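Local coordinates for 4-alpha-glucanotransferase (Corynebacterium glutamicum, PDB 5B68), which is an amylomaltase, a 4-alpha-glucanotransferase that joins an N-terminal beta-sandwich domain to a TIM-barrel-type glucanotransferase region, at residues L359-L362 and C363-L367; L446-T449 and V450-S454. One frame throughout, in Å; residues are numbered along the deposited sequence.

Interaction 1. Residues L359-L362 and C363-L367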
ATOM      1  N   LEU A 359      -4.739  10.774 -19.328  1.00 20.16           N
ATOM      2  CA  LEU A 359      -3.467  10.374 -18.650  1.00 18.90           C
ATOM      3  C   LEU A 359      -3.586   9.038 -17.905  1.00 19.09           C
ATOM      4  O   LEU A 359      -2.682   8.232 -17.970  1.00 19.51           O
ATOM      5  CB  LEU A 359      -3.025  11.394 -17.630  1.00 22.01           C
ATOM      6  CG  LEU A 359      -2.614  12.746 -18.228  1.00 24.08           C
ATOM      7  CD1 LEU A 359      -2.079  13.699 -17.173  1.00 24.50           C
ATOM      8  CD2 LEU A 359      -1.617  12.565 -19.357  1.00 25.07           C
ATOM      9  N   GLN A 360      -4.717   8.804 -17.213  1.00 19.83           N
ATOM     10  CA  GLN A 360      -4.928   7.489 -16.588  1.00 19.81           C
ATOM     11  C   GLN A 360      -4.997   6.368 -17.572  1.00 22.50           C
ATOM     12  O   GLN A 360      -4.508   5.275 -17.275  1.00 20.62           O
ATOM     13  CB  GLN A 360      -6.145   7.542 -15.644  1.00 19.27           C
ATOM     14  CG  GLN A 360      -5.946   8.476 -14.493  1.00 18.06           C
ATOM     15  CD  GLN A 360      -4.768   8.059 -13.678  1.00 20.14           C
ATOM     16  OE1 GLN A 360      -4.686   6.895 -13.231  1.00 17.84           O
ATOM     17  NE2 GLN A 360      -3.860   8.977 -13.439  1.00 21.41           N
ATOM     18  N   TRP A 361      -5.608   6.573 -18.741  1.00 18.23           N
ATOM     19  CA  TRP A 361      -5.700   5.542 -19.774  1.00 19.27           C
ATOM     20  C   TRP A 361      -4.262   5.185 -20.286  1.00 20.21           C
ATOM     21  O   TRP A 361      -3.912   3.989 -20.444  1.00 20.52           O
ATOM     22  CB  TRP A 361      -6.619   6.018 -20.955  1.00 21.05           C
ATOM     23  CG  TRP A 361      -6.635   5.125 -22.097  1.00 21.28           C
ATOM     24  CD1 TRP A 361      -7.032   3.805 -22.148  1.00 22.45           C
ATOM     25  CD2 TRP A 361      -6.266   5.466 -23.439  1.00 26.08           C
ATOM     26  NE1 TRP A 361      -6.918   3.310 -23.401  1.00 25.13           N
ATOM     27  CE2 TRP A 361      -6.502   4.327 -24.233  1.00 24.40           C
ATOM     28  CE3 TRP A 361      -5.776   6.640 -24.040  1.00 24.55           C
ATOM     29  CZ2 TRP A 361      -6.211   4.303 -25.606  1.00 27.84           C
ATOM     30  CZ3 TRP A 361      -5.567   6.630 -25.408  1.00 23.99           C
ATOM     31  CH2 TRP A 361      -5.727   5.462 -26.154  1.00 23.80           C
ATOM     32  N   LEU A 362      -3.420   6.207 -20.425  1.00 18.90           N
ATOM     33  CA  LEU A 362      -2.052   6.012 -20.866  1.00 19.12           C
ATOM     34  C   LEU A 362      -1.304   5.219 -19.789  1.00 18.86           C
ATOM     35  O   LEU A 362      -0.500   4.305 -20.146  1.00 19.56           O
ATOM     36  CB  LEU A 362      -1.330   7.347 -21.063  1.00 20.45           C
ATOM     37  CG  LEU A 362      -1.942   8.201 -22.231  1.00 21.89           C
ATOM     38  CD1 LEU A 362      -1.135   9.461 -22.223  1.00 22.32           C
ATOM     39  CD2 LEU A 362      -1.937   7.588 -23.601  1.00 22.94           C
ATOM     40  N   CYS A 363      -1.498   5.601 -18.536  1.00 19.08           N
ATOM     41  CA  CYS A 363      -0.815   4.882 -17.421  1.00 18.80           C
ATOM     42  C   CYS A 363      -1.278   3.418 -17.467  1.00 19.64           C
ATOM     43  O   CYS A 363      -0.469   2.469 -17.324  1.00 18.71           O
ATOM     44  CB  CYS A 363      -1.154   5.484 -16.081  1.00 18.53           C
ATOM     45  SG  CYS A 363      -0.410   7.051 -15.723  1.00 20.63           S
ATOM     46  N   ASP A 364      -2.584   3.197 -17.665  1.00 18.98           N
ATOM     47  CA  ASP A 364      -3.122   1.836 -17.760  1.00 20.29           C
ATOM     48  C   ASP A 364      -2.445   1.024 -18.854  1.00 24.50           C
ATOM     49  O   ASP A 364      -2.035  -0.139 -18.639  1.00 20.25           O
ATOM     50  CB  ASP A 364      -4.656   1.856 -17.976  1.00 20.83           C
ATOM     51  CG  ASP A 364      -5.262   0.451 -18.084  1.00 22.32           C
ATOM     52  OD1 ASP A 364      -5.592  -0.110 -17.031  1.00 25.34           O
ATOM     53  OD2 ASP A 364      -5.354  -0.135 -19.144  1.00 25.03           O
ATOM     54  N   GLU A 365      -2.380   1.568 -20.060  1.00 20.95           N
ATOM     55  CA  GLU A 365      -1.820   0.778 -21.131  1.00 22.23           C
ATOM     56  C   GLU A 365      -0.283   0.601 -21.002  1.00 19.23           C
ATOM     57  O   GLU A 365       0.213  -0.428 -21.448  1.00 21.87           O
ATOM     58  CB  GLU A 365      -2.234   1.315 -22.521  1.00 25.62           C
ATOM     59  CG  GLU A 365      -1.584   2.603 -22.938  1.00 28.74           C
ATOM     60  CD  GLU A 365      -2.061   3.093 -24.351  1.00 32.38           C
ATOM     61  OE1 GLU A 365      -1.686   4.217 -24.784  1.00 32.35           O
ATOM     62  OE2 GLU A 365      -2.827   2.335 -25.002  1.00 28.42           O
ATOM     63  N   GLN A 366       0.444   1.579 -20.460  1.00 19.44           N
ATOM     64  CA  GLN A 366       1.897   1.423 -20.340  1.00 19.75           C
ATOM     65  C   GLN A 366       2.230   0.417 -19.255  1.00 20.93           C
ATOM     66  O   GLN A 366       3.177  -0.368 -19.409  1.00 18.97           O
ATOM     67  CB  GLN A 366       2.604   2.760 -20.076  1.00 19.65           C
ATOM     68  CG  GLN A 366       2.530   3.598 -21.386  1.00 19.43           C
ATOM     69  CD  GLN A 366       3.540   4.707 -21.526  1.00 21.67           C
ATOM     70  OE1 GLN A 366       4.437   4.917 -20.702  1.00 22.05           O
ATOM     71  NE2 GLN A 366       3.307   5.531 -22.557  1.00 24.92           N
ATOM     72  N   LEU A 367       1.431   0.431 -18.194  1.00 20.21           N
ATOM     73  CA  LEU A 367       1.595  -0.591 -17.115  1.00 19.06           C
ATOM     74  C   LEU A 367       1.217  -1.966 -17.580  1.00 19.57           C
ATOM     75  O   LEU A 367       1.871  -2.942 -17.231  1.00 19.39           O
ATOM     76  CB  LEU A 367       0.739  -0.231 -15.922  1.00 20.68           C
ATOM     77  CG  LEU A 367       1.271   0.789 -14.968  1.00 24.02           C
ATOM     78  CD1 LEU A 367       0.229   1.127 -13.930  1.00 27.89           C
ATOM     79  CD2 LEU A 367       2.510   0.183 -14.265  1.00 23.48           C
TER
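E365 reaches back along the helix to meet W361 and L362, four and three places before it. Its CG sits between its backbone N and carbonyl carbon (chi1 72°), and the chain beyond is extended, carrying the carboxylate toward the N-terminal end of the helix. There E365 OE2 lies over one face of the indole, displaced toward the rim and 4.0 Å from W361 CZ2; carboxylate and ring planes are 37° apart. The other oxygen, E365 OE1, touches the methyl L362 CD2 at 3.6 Å, the two side chains running alongside each other in the same direction. W361 can take part because its CG is anti to the backbone N (chi1 173°), which directs the indole outward from the helix, where the folded-back carboxylate reaches its face. F313 and F316 of helix 307-338 meet the indole. On another side, C363 SG comes within 3.4 Å of L359 O. In the backbone, E365 N donates to W361 O at 2.9 Å, and C363, D364 and Q366 repeat the pattern. This is i/i+4 side-chain packing on the regular alpha-helix 349-376, with the E365 carboxylate fixed by a salt bridge from OE2 to R309 of helix 307-338.

Interaction 2. Residues L446-T449 and V450-S454. With SO4 (sulfate ion), chain F.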
ATOM      1  N   LEU A 446      -9.779   0.719  -5.346  1.00 17.18           N
ATOM      2  CA  LEU A 446      -8.338   0.979  -5.302  1.00 17.17           C
ATOM      3  C   LEU A 446      -7.559  -0.353  -5.477  1.00 17.99           C
ATOM      4  O   LEU A 446      -6.610  -0.431  -6.289  1.00 16.67           O
ATOM      5  CB  LEU A 446      -7.936   1.778  -4.115  1.00 18.64           C
ATOM      6  CG  LEU A 446      -7.779   1.095  -2.770  1.00 18.01           C
ATOM      7  CD1 LEU A 446      -6.417   0.435  -2.557  1.00 20.19           C
ATOM      8  CD2 LEU A 446      -8.058   2.086  -1.714  1.00 20.92           C
ATOM      9  N   LEU A 447      -8.032  -1.417  -4.815  1.00 16.14           N
ATOM     10  CA  LEU A 447      -7.388  -2.690  -4.958  1.00 18.00           C
ATOM     11  C   LEU A 447      -7.434  -3.228  -6.376  1.00 18.69           C
ATOM     12  O   LEU A 447      -6.433  -3.808  -6.909  1.00 17.17           O
ATOM     13  CB  LEU A 447      -7.958  -3.736  -3.976  1.00 19.18           C
ATOM     14  CG  LEU A 447      -7.686  -3.558  -2.504  1.00 20.01           C
ATOM     15  CD1 LEU A 447      -8.567  -4.447  -1.614  1.00 22.59           C
ATOM     16  CD2 LEU A 447      -6.201  -3.842  -2.254  1.00 22.77           C
ATOM     17  N   ARG A 448      -8.615  -3.170  -6.986  1.00 18.72           N
ATOM     18  CA  ARG A 448      -8.719  -3.696  -8.294  1.00 21.19           C
ATOM     19  C   ARG A 448      -7.757  -2.964  -9.301  1.00 20.41           C
ATOM     20  O   ARG A 448      -7.188  -3.589 -10.169  1.00 21.62           O
ATOM     21  CB  ARG A 448     -10.161  -3.570  -8.781  1.00 23.59           C
ATOM     22  CG  ARG A 448     -10.368  -4.166 -10.113  1.00 25.43           C
ATOM     23  CD  ARG A 448     -11.793  -4.507 -10.337  1.00 33.00           C
ATOM     24  NE  ARG A 448     -12.312  -5.466  -9.374  1.00 31.53           N
ATOM     25  CZ  ARG A 448     -13.529  -5.972  -9.436  1.00 35.82           C
ATOM     26  NH1 ARG A 448     -14.344  -5.601 -10.423  1.00 41.45           N
ATOM     27  NH2 ARG A 448     -13.966  -6.838  -8.519  1.00 33.63           N
ATOM     28  N   THR A 449      -7.600  -1.662  -9.167  1.00 20.82           N
ATOM     29  CA  THR A 449      -6.668  -0.914 -10.010  1.00 21.17           C
ATOM     30  C   THR A 449      -5.186  -1.290  -9.715  1.00 20.17           C
ATOM     31  O   THR A 449      -4.420  -1.579 -10.644  1.00 20.94           O
ATOM     32  CB  THR A 449      -6.905   0.562  -9.897  1.00 21.64           C
ATOM     33  OG1 THR A 449      -8.242   0.836 -10.373  1.00 22.44           O
ATOM     34  CG2 THR A 449      -5.900   1.323 -10.736  1.00 25.76           C
ATOM     35  N   VAL A 450      -4.848  -1.403  -8.449  1.00 19.55           N
ATOM     36  CA  VAL A 450      -3.496  -1.778  -8.021  1.00 20.64           C
ATOM     37  C   VAL A 450      -3.121  -3.139  -8.570  1.00 21.53           C
ATOM     38  O   VAL A 450      -2.013  -3.334  -9.056  1.00 22.14           O
ATOM     39  CB  VAL A 450      -3.256  -1.675  -6.481  1.00 21.89           C
ATOM     40  CG1 VAL A 450      -1.879  -2.163  -6.105  1.00 26.24           C
ATOM     41  CG2 VAL A 450      -3.428  -0.276  -5.988  1.00 22.72           C
ATOM     42  N   LEU A 451      -4.058  -4.071  -8.539  1.00 18.96           N
ATOM     43  CA  LEU A 451      -3.818  -5.427  -8.989  1.00 19.04           C
ATOM     44  C   LEU A 451      -4.021  -5.689 -10.476  1.00 18.80           C
ATOM     45  O   LEU A 451      -3.731  -6.758 -10.938  1.00 20.09           O
ATOM     46  CB  LEU A 451      -4.696  -6.393  -8.198  1.00 20.09           C
ATOM     47  CG  LEU A 451      -4.216  -6.618  -6.770  1.00 20.71           C
ATOM     48  CD1 LEU A 451      -5.372  -6.924  -5.852  1.00 23.27           C
ATOM     49  CD2 LEU A 451      -3.175  -7.720  -6.725  1.00 20.04           C
ATOM     50  N   ARG A 452      -4.514  -4.712 -11.213  1.00 18.30           N
ATOM     51  CA  ARG A 452      -4.939  -4.985 -12.580  1.00 23.11           C
ATOM     52  C   ARG A 452      -3.818  -5.483 -13.475  1.00 21.11           C
ATOM     53  O   ARG A 452      -4.011  -6.368 -14.271  1.00 21.39           O
ATOM     54  CB  ARG A 452      -5.590  -3.763 -13.217  1.00 22.01           C
ATOM     55  CG  ARG A 452      -6.388  -4.115 -14.453  1.00 24.37           C
ATOM     56  CD  ARG A 452      -7.161  -2.929 -14.951  1.00 24.27           C
ATOM     57  NE  ARG A 452      -8.368  -2.697 -14.189  1.00 25.92           N
ATOM     58  CZ  ARG A 452      -9.461  -3.446 -14.250  1.00 28.91           C
ATOM     59  NH1 ARG A 452     -10.505  -3.126 -13.525  1.00 27.46           N
ATOM     60  NH2 ARG A 452      -9.515  -4.504 -15.032  1.00 30.50           N
ATOM     61  N   HIS A 453      -2.651  -4.887 -13.325  1.00 19.06           N
ATOM     62  CA  HIS A 453      -1.517  -5.213 -14.162  1.00 18.60           C
ATOM     63  C   HIS A 453      -0.352  -5.684 -13.323  1.00 19.53           C
ATOM     64  O   HIS A 453       0.774  -5.393 -13.609  1.00 22.71           O
ATOM     65  CB  HIS A 453      -1.136  -4.025 -15.010  1.00 20.14           C
ATOM     66  CG  HIS A 453      -2.269  -3.513 -15.821  1.00 20.62           C
ATOM     67  ND1 HIS A 453      -2.921  -4.291 -16.743  1.00 21.44           N
ATOM     68  CD2 HIS A 453      -2.887  -2.313 -15.831  1.00 22.58           C
ATOM     69  CE1 HIS A 453      -3.883  -3.586 -17.299  1.00 22.96           C
ATOM     70  NE2 HIS A 453      -3.883  -2.382 -16.763  1.00 22.67           N
ATOM     71  N   SER A 454      -0.658  -6.383 -12.250  1.00 18.89           N
ATOM     72  CA  SER A 454       0.379  -6.899 -11.398  1.00 19.91           C
ATOM     73  C   SER A 454       0.086  -8.342 -11.041  1.00 19.58           C
ATOM     74  O   SER A 454      -1.027  -8.794 -11.145  1.00 20.26           O
ATOM     75  CB  SER A 454       0.524  -6.042 -10.158  1.00 23.12           C
ATOM     76  OG  SER A 454      -0.597  -6.167  -9.353  1.00 30.01           O
TER
HETATM   77  S   SO4 F 805     -13.339  -5.211 -14.485  1.00 49.84           S
HETATM   78  O1  SO4 F 805     -14.507  -4.773 -15.293  1.00 51.49           O
HETATM   79  O2  SO4 F 805     -13.567  -6.554 -13.933  1.00 53.61           O
HETATM   80  O3  SO4 F 805     -13.164  -4.191 -13.391  1.00 43.52           O
HETATM   81  O4  SO4 F 805     -12.208  -5.373 -15.390  1.00 45.30           O
HETATM   82  O   HOH W   1      -8.171  -0.219 -13.173  1.00 26.90           O
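Sulfate O3 is gripped by two arginines one helical turn apart: R452 NH1 donates at 2.9 Å, while R448 NH1 adds a weak bond at 3.5 Å. The ion probably comes from the crystallisation liquor. R452 gives NH2 to sulfate O4 at 2.9 Å, so two of its nitrogens hold the ion at the guanidinium edge, with the sulfur in plane. The guanidinium planes stand 83° apart. Matching first torsions, CG anti to the backbone N (R448 chi1 -177°), send both chains off the same side of the helix; bends at chi3 bring their ends to the one sulfate, and R448 CG packs 3.6 Å from R452 NH1. A water accepts from R452 NE at 2.7 Å and also bonds T449 OG1, steadying the guanidinium. The helix is ending: R452 N turns to T449 O at 3.2 Å, well above that carbonyl plane, instead of to R448 O, and S454 OG donates to V450 O at 3.2 Å. R448 NH2 salt-bridges E497 of helix 487-500, whose I493 and L494 pack on L447. V450 and L451 rest on I457 of strand 456-459, and L446 and L447 on L387 of strand 382-387, placing helix 441-452 against the parallel barrel strands.

Overall arrangement
From the N terminus, the chain passes through the beta sandwich and the first barrel strands before reaching interaction 1 on helix 349-376. Strand 382-387 follows, and later helix 441-452 carries interaction 2 and leads into strand 456-459, which neighbours strand 382-387 in the parallel sheet. The contacts lie in series, neither nesting nor crossing, and close no long loop: interaction 1 spans successive turns of one helix, interaction 2 the last turns of another and the turn that leaves it. Their centres are about 13 Å apart, and D364 OD1 probably accepts a hydrogen bond from H453 NE2. R319 of helix 307-338 salt-bridges the same OD1, so D364 ties helix 349-376 to helix 307-338 and to the turn after helix 441-452.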